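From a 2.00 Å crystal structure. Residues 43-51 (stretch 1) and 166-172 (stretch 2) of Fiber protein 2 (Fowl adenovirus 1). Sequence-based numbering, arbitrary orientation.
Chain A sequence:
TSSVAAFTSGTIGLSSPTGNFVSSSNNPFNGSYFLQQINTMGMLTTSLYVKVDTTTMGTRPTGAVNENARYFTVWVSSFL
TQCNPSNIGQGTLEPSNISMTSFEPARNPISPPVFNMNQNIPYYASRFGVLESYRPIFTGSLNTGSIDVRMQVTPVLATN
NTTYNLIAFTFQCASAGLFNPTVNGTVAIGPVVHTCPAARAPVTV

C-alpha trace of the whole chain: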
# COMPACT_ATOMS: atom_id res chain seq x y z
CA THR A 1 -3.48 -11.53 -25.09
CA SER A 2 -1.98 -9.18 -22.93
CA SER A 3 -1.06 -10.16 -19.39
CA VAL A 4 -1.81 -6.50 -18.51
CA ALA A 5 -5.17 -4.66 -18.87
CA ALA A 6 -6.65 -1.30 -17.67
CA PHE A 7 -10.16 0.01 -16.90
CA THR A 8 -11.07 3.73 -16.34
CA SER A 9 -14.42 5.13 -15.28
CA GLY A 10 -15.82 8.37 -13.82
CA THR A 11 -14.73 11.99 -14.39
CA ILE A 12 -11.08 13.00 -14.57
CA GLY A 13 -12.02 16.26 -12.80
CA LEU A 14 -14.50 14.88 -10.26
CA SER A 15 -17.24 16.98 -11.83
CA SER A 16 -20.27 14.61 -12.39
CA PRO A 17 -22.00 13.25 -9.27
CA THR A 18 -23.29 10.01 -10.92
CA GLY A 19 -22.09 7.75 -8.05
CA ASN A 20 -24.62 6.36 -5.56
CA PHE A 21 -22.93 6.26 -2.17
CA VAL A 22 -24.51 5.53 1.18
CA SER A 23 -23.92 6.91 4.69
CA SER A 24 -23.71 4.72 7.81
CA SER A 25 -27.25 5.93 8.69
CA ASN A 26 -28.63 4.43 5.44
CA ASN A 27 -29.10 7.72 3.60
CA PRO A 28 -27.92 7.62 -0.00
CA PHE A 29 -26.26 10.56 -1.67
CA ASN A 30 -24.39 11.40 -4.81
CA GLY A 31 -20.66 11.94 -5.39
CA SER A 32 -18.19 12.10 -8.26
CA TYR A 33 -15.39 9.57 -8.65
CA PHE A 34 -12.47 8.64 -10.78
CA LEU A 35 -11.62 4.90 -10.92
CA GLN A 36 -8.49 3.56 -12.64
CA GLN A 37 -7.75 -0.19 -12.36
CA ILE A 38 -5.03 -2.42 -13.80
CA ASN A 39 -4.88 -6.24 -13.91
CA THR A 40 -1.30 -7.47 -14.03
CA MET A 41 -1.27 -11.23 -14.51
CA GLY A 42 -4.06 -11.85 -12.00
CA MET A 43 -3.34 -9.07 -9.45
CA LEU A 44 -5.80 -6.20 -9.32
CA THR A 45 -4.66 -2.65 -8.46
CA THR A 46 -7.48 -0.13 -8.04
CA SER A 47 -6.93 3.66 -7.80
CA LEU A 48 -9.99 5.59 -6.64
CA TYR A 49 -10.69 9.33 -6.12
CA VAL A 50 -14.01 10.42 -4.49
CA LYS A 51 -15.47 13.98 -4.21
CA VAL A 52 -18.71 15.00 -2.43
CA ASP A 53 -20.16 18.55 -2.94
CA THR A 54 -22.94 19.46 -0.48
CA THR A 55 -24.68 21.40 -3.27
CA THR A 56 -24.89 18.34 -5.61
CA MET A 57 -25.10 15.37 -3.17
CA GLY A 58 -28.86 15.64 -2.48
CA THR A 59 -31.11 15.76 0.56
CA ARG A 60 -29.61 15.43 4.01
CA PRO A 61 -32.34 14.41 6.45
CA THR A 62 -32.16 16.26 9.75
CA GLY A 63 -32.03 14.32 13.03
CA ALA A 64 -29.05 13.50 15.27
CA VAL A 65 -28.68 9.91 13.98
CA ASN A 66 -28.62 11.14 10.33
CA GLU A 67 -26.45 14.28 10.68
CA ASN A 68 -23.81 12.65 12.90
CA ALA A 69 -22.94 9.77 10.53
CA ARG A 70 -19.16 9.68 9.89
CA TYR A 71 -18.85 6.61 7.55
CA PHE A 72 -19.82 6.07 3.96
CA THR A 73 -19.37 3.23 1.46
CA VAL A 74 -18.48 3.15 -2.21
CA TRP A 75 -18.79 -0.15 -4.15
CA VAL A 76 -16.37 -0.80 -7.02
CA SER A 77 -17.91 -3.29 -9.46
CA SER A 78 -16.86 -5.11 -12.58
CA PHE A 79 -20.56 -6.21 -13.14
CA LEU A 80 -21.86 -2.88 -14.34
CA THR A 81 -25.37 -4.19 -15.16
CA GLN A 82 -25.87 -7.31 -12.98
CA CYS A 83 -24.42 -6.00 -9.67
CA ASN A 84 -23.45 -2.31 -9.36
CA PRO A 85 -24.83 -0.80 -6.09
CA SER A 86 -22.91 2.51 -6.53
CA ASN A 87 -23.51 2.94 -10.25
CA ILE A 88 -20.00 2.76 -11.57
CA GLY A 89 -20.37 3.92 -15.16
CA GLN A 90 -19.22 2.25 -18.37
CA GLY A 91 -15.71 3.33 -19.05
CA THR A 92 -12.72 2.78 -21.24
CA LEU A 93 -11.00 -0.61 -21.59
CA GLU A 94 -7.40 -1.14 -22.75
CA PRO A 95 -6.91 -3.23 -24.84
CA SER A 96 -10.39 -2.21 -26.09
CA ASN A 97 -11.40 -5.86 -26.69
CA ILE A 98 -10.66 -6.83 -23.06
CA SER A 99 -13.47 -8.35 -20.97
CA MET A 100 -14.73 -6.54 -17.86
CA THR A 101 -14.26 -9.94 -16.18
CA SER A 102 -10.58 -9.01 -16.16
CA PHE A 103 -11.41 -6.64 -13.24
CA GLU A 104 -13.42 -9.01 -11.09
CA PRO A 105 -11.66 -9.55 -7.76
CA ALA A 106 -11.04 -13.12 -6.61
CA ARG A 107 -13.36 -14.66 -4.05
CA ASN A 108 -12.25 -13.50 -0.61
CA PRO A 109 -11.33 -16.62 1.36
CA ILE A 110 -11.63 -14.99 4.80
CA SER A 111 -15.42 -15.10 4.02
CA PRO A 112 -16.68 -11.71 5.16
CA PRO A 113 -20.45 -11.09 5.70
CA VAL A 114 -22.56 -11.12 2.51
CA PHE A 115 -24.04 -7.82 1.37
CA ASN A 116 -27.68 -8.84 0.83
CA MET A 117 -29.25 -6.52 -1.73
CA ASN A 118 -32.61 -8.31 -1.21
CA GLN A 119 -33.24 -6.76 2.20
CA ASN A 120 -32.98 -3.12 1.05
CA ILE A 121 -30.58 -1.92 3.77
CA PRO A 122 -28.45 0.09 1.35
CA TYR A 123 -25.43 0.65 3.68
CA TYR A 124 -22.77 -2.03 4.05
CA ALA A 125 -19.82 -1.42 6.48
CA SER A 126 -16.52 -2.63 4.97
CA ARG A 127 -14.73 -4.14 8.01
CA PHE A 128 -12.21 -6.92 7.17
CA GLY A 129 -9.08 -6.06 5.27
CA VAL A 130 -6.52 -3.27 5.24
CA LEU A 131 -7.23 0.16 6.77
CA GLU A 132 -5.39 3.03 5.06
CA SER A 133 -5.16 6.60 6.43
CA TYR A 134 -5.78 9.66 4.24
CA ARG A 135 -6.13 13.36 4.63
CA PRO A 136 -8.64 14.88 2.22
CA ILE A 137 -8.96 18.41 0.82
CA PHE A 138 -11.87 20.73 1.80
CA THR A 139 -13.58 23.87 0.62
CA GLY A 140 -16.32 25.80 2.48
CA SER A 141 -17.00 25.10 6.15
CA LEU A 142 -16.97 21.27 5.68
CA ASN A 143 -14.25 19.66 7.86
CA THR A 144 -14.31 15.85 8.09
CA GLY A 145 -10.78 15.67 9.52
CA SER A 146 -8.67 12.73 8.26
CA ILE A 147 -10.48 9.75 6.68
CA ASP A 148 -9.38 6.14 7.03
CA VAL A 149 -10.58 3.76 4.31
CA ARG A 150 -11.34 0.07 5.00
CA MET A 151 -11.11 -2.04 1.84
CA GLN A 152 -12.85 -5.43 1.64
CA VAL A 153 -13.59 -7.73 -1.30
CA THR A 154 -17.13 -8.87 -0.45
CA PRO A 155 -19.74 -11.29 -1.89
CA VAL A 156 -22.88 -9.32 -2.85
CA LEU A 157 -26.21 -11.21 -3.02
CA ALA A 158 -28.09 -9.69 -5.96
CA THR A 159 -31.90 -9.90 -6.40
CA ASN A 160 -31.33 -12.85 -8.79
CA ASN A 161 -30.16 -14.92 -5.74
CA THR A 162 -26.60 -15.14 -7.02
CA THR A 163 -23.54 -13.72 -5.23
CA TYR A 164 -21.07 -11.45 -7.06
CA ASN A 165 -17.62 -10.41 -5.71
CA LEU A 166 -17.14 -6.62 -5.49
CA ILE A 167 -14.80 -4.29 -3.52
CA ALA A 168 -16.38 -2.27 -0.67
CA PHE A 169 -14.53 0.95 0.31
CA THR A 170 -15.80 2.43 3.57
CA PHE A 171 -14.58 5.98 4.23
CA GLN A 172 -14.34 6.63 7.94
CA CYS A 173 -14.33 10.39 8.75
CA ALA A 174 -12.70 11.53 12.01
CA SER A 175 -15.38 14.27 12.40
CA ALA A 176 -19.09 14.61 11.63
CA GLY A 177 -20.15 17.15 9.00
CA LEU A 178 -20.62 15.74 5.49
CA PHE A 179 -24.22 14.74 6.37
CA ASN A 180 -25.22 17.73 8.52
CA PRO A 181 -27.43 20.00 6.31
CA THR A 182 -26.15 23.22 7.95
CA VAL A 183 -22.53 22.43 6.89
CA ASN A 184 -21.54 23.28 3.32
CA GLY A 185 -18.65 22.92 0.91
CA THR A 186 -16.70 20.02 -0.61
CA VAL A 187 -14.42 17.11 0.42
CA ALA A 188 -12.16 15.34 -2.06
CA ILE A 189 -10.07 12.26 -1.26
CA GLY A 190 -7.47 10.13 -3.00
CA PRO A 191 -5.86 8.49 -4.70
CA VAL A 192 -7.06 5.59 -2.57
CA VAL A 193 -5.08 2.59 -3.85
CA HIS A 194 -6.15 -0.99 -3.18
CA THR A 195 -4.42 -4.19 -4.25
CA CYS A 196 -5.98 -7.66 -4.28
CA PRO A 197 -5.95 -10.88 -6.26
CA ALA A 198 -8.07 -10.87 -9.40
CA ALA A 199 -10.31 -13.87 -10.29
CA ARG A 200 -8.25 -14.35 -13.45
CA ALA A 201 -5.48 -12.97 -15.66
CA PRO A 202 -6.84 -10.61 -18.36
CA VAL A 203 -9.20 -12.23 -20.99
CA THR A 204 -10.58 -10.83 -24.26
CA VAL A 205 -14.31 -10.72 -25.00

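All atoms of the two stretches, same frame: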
# COMPACT_ATOMS: atom_id res chain seq x y z
N MET A 43 -3.35 -9.97 -10.62
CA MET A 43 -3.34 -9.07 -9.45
C MET A 43 -3.99 -7.76 -9.83
O MET A 43 -3.56 -7.10 -10.78
CB MET A 43 -1.89 -8.80 -8.97
CG MET A 43 -1.80 -8.13 -7.56
SD MET A 43 -2.27 -9.30 -6.24
CE MET A 43 -0.92 -10.46 -6.33
N LEU A 44 -5.00 -7.37 -9.07
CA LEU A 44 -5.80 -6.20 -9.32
C LEU A 44 -5.35 -5.02 -8.46
O LEU A 44 -5.39 -5.08 -7.24
CB LEU A 44 -7.27 -6.51 -9.00
CG LEU A 44 -8.32 -5.48 -9.40
CD1 LEU A 44 -8.39 -5.32 -10.99
CD2 LEU A 44 -9.65 -5.87 -8.80
N THR A 45 -4.97 -3.93 -9.12
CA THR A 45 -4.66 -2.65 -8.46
C THR A 45 -5.73 -1.64 -8.88
O THR A 45 -5.94 -1.45 -10.07
CB THR A 45 -3.29 -2.09 -8.86
OG1 THR A 45 -2.26 -2.99 -8.45
CG2 THR A 45 -3.04 -0.74 -8.22
N THR A 46 -6.39 -1.06 -7.89
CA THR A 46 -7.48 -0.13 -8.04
C THR A 46 -7.09 1.23 -7.44
O THR A 46 -6.81 1.33 -6.24
CB THR A 46 -8.73 -0.68 -7.29
OG1 THR A 46 -9.19 -1.87 -7.95
CG2 THR A 46 -9.87 0.37 -7.22
N SER A 47 -7.09 2.27 -8.26
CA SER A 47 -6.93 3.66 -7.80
C SER A 47 -8.26 4.39 -7.90
O SER A 47 -8.88 4.43 -8.96
CB SER A 47 -5.87 4.39 -8.62
OG SER A 47 -5.83 5.77 -8.29
N LEU A 48 -8.69 4.96 -6.77
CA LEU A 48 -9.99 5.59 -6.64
C LEU A 48 -9.93 7.01 -6.01
O LEU A 48 -9.47 7.17 -4.89
CB LEU A 48 -10.90 4.71 -5.77
CG LEU A 48 -12.31 5.22 -5.52
CD1 LEU A 48 -13.09 5.19 -6.85
CD2 LEU A 48 -13.04 4.43 -4.43
N TYR A 49 -10.39 8.03 -6.73
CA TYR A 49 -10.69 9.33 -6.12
C TYR A 49 -12.20 9.49 -5.90
O TYR A 49 -13.00 9.04 -6.74
CB TYR A 49 -10.24 10.48 -6.99
CG TYR A 49 -8.76 10.61 -7.29
CD1 TYR A 49 -7.92 11.38 -6.46
CD2 TYR A 49 -8.22 10.03 -8.41
CE1 TYR A 49 -6.57 11.54 -6.77
CE2 TYR A 49 -6.90 10.17 -8.70
CZ TYR A 49 -6.08 10.91 -7.89
OH TYR A 49 -4.75 11.02 -8.25
N VAL A 50 -12.60 10.12 -4.80
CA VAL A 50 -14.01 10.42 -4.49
C VAL A 50 -14.13 11.91 -4.12
O VAL A 50 -13.30 12.43 -3.35
CB VAL A 50 -14.56 9.54 -3.33
CG1 VAL A 50 -15.91 10.06 -2.79
CG2 VAL A 50 -14.73 8.09 -3.77
N LYS A 51 -15.14 12.60 -4.66
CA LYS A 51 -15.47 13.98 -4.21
C LYS A 51 -16.98 14.13 -3.94
O LYS A 51 -17.80 13.66 -4.73
CB LYS A 51 -14.94 15.01 -5.21
CG LYS A 51 -15.05 16.46 -4.74
CD LYS A 51 -14.57 17.41 -5.83
CE LYS A 51 -14.73 18.86 -5.42
NZ LYS A 51 -13.97 19.68 -6.40
N LEU A 166 -17.46 -8.03 -5.29
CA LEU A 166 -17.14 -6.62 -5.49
C LEU A 166 -16.18 -6.14 -4.39
O LEU A 166 -16.01 -6.84 -3.39
CB LEU A 166 -18.42 -5.77 -5.44
CG LEU A 166 -19.31 -5.71 -6.71
CD1 LEU A 166 -19.90 -7.08 -7.06
CD2 LEU A 166 -20.39 -4.64 -6.49
N ILE A 167 -15.60 -4.94 -4.56
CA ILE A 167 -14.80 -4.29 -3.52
C ILE A 167 -15.59 -3.17 -2.80
O ILE A 167 -15.98 -2.21 -3.43
CB ILE A 167 -13.46 -3.67 -4.09
CG1 ILE A 167 -12.79 -4.62 -5.09
CG2 ILE A 167 -12.51 -3.28 -2.90
CD1 ILE A 167 -11.75 -3.99 -6.00
N ALA A 168 -15.80 -3.31 -1.50
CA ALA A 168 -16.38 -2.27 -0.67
C ALA A 168 -15.27 -1.38 -0.09
O ALA A 168 -14.29 -1.90 0.48
CB ALA A 168 -17.22 -2.86 0.45
N PHE A 169 -15.40 -0.07 -0.29
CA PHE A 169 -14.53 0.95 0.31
C PHE A 169 -15.37 1.73 1.29
O PHE A 169 -16.30 2.40 0.88
CB PHE A 169 -14.04 1.94 -0.74
CG PHE A 169 -13.04 1.39 -1.71
CD1 PHE A 169 -11.71 1.75 -1.65
CD2 PHE A 169 -13.44 0.56 -2.74
CE1 PHE A 169 -10.80 1.27 -2.55
CE2 PHE A 169 -12.52 0.06 -3.67
CZ PHE A 169 -11.20 0.40 -3.58
N THR A 170 -15.08 1.62 2.59
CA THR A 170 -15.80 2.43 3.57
C THR A 170 -14.88 3.53 4.10
O THR A 170 -13.82 3.26 4.69
CB THR A 170 -16.44 1.61 4.70
OG1 THR A 170 -17.38 0.66 4.15
CG2 THR A 170 -17.20 2.52 5.67
N PHE A 171 -15.31 4.77 3.85
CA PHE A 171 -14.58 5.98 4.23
C PHE A 171 -15.01 6.37 5.62
O PHE A 171 -16.19 6.61 5.86
CB PHE A 171 -14.88 7.09 3.24
CG PHE A 171 -14.38 6.79 1.85
CD1 PHE A 171 -13.23 7.39 1.37
CD2 PHE A 171 -15.04 5.89 1.03
CE1 PHE A 171 -12.75 7.10 0.10
CE2 PHE A 171 -14.56 5.59 -0.26
CZ PHE A 171 -13.43 6.19 -0.73
N GLN A 172 -14.06 6.41 6.55
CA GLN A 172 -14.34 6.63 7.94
C GLN A 172 -13.79 7.99 8.38
O GLN A 172 -12.58 8.12 8.67
CB GLN A 172 -13.75 5.49 8.76
CG GLN A 172 -14.07 4.10 8.14
CD GLN A 172 -13.62 2.94 8.98
OE1 GLN A 172 -14.14 1.83 8.85
NE2 GLN A 172 -12.65 3.17 9.88

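Two β-strands that face each other across a protein core, rather than pairing edge to edge, must communicate through side chains alone, and the fiber protein segments 43-51 and 166-172 illustrate how. Their axes approach to 11.1 Å and cross at -46°, and no hydrogen bond links them. The alternation of an extended chain sorts the residues: Leu44, Thr46, Leu48 and Val50 direct CA-to-CB toward the second strand, which answers with Ile167, Phe169 and Phe171, while Ser47 and Tyr49 point away.

Rotamers then determine how the gap is filled. Phe169 and Phe171 share nearly the same conformation, chi1 m with chi2 near -105°, so two successive inward positions present similarly disposed rings. Leu48, in the common t,p leucine rotamer, places CD2 in contact with both. Leu48 CD2 lies 4.1 Å from the centroid of the Phe169 ring and only 10° off its normal, a CH-pi contact over the face; the same CD2 meets CZ of Phe171 at 4.1 Å, here at the ring edge. One methyl thus serves two aromatic neighbours in different ways.

Beyond this centre the fit is made by aliphatic and threonine side chains. Val50, with chi1 t, brings CG2 to 3.8 Å from CZ of Phe171. Thr46, with chi1 m, sets its CG2 3.9 Å from CZ of Phe169, while its OG1 lies 3.9 Å from CD1 of Ile167; that hydroxyl is hydrogen-bonded elsewhere in the structure, so its polarity is satisfied despite the apolar neighbour. Ile167, m at chi1 and t at chi2, extends CD1 far enough to reach CD2 of Leu44 at 4.0 Å, Leu44 repeating the t,p rotamer of Leu48. The general lesson is that a modest contact, burying 265 Å² in total, can rest on complementary shapes of buried side chains.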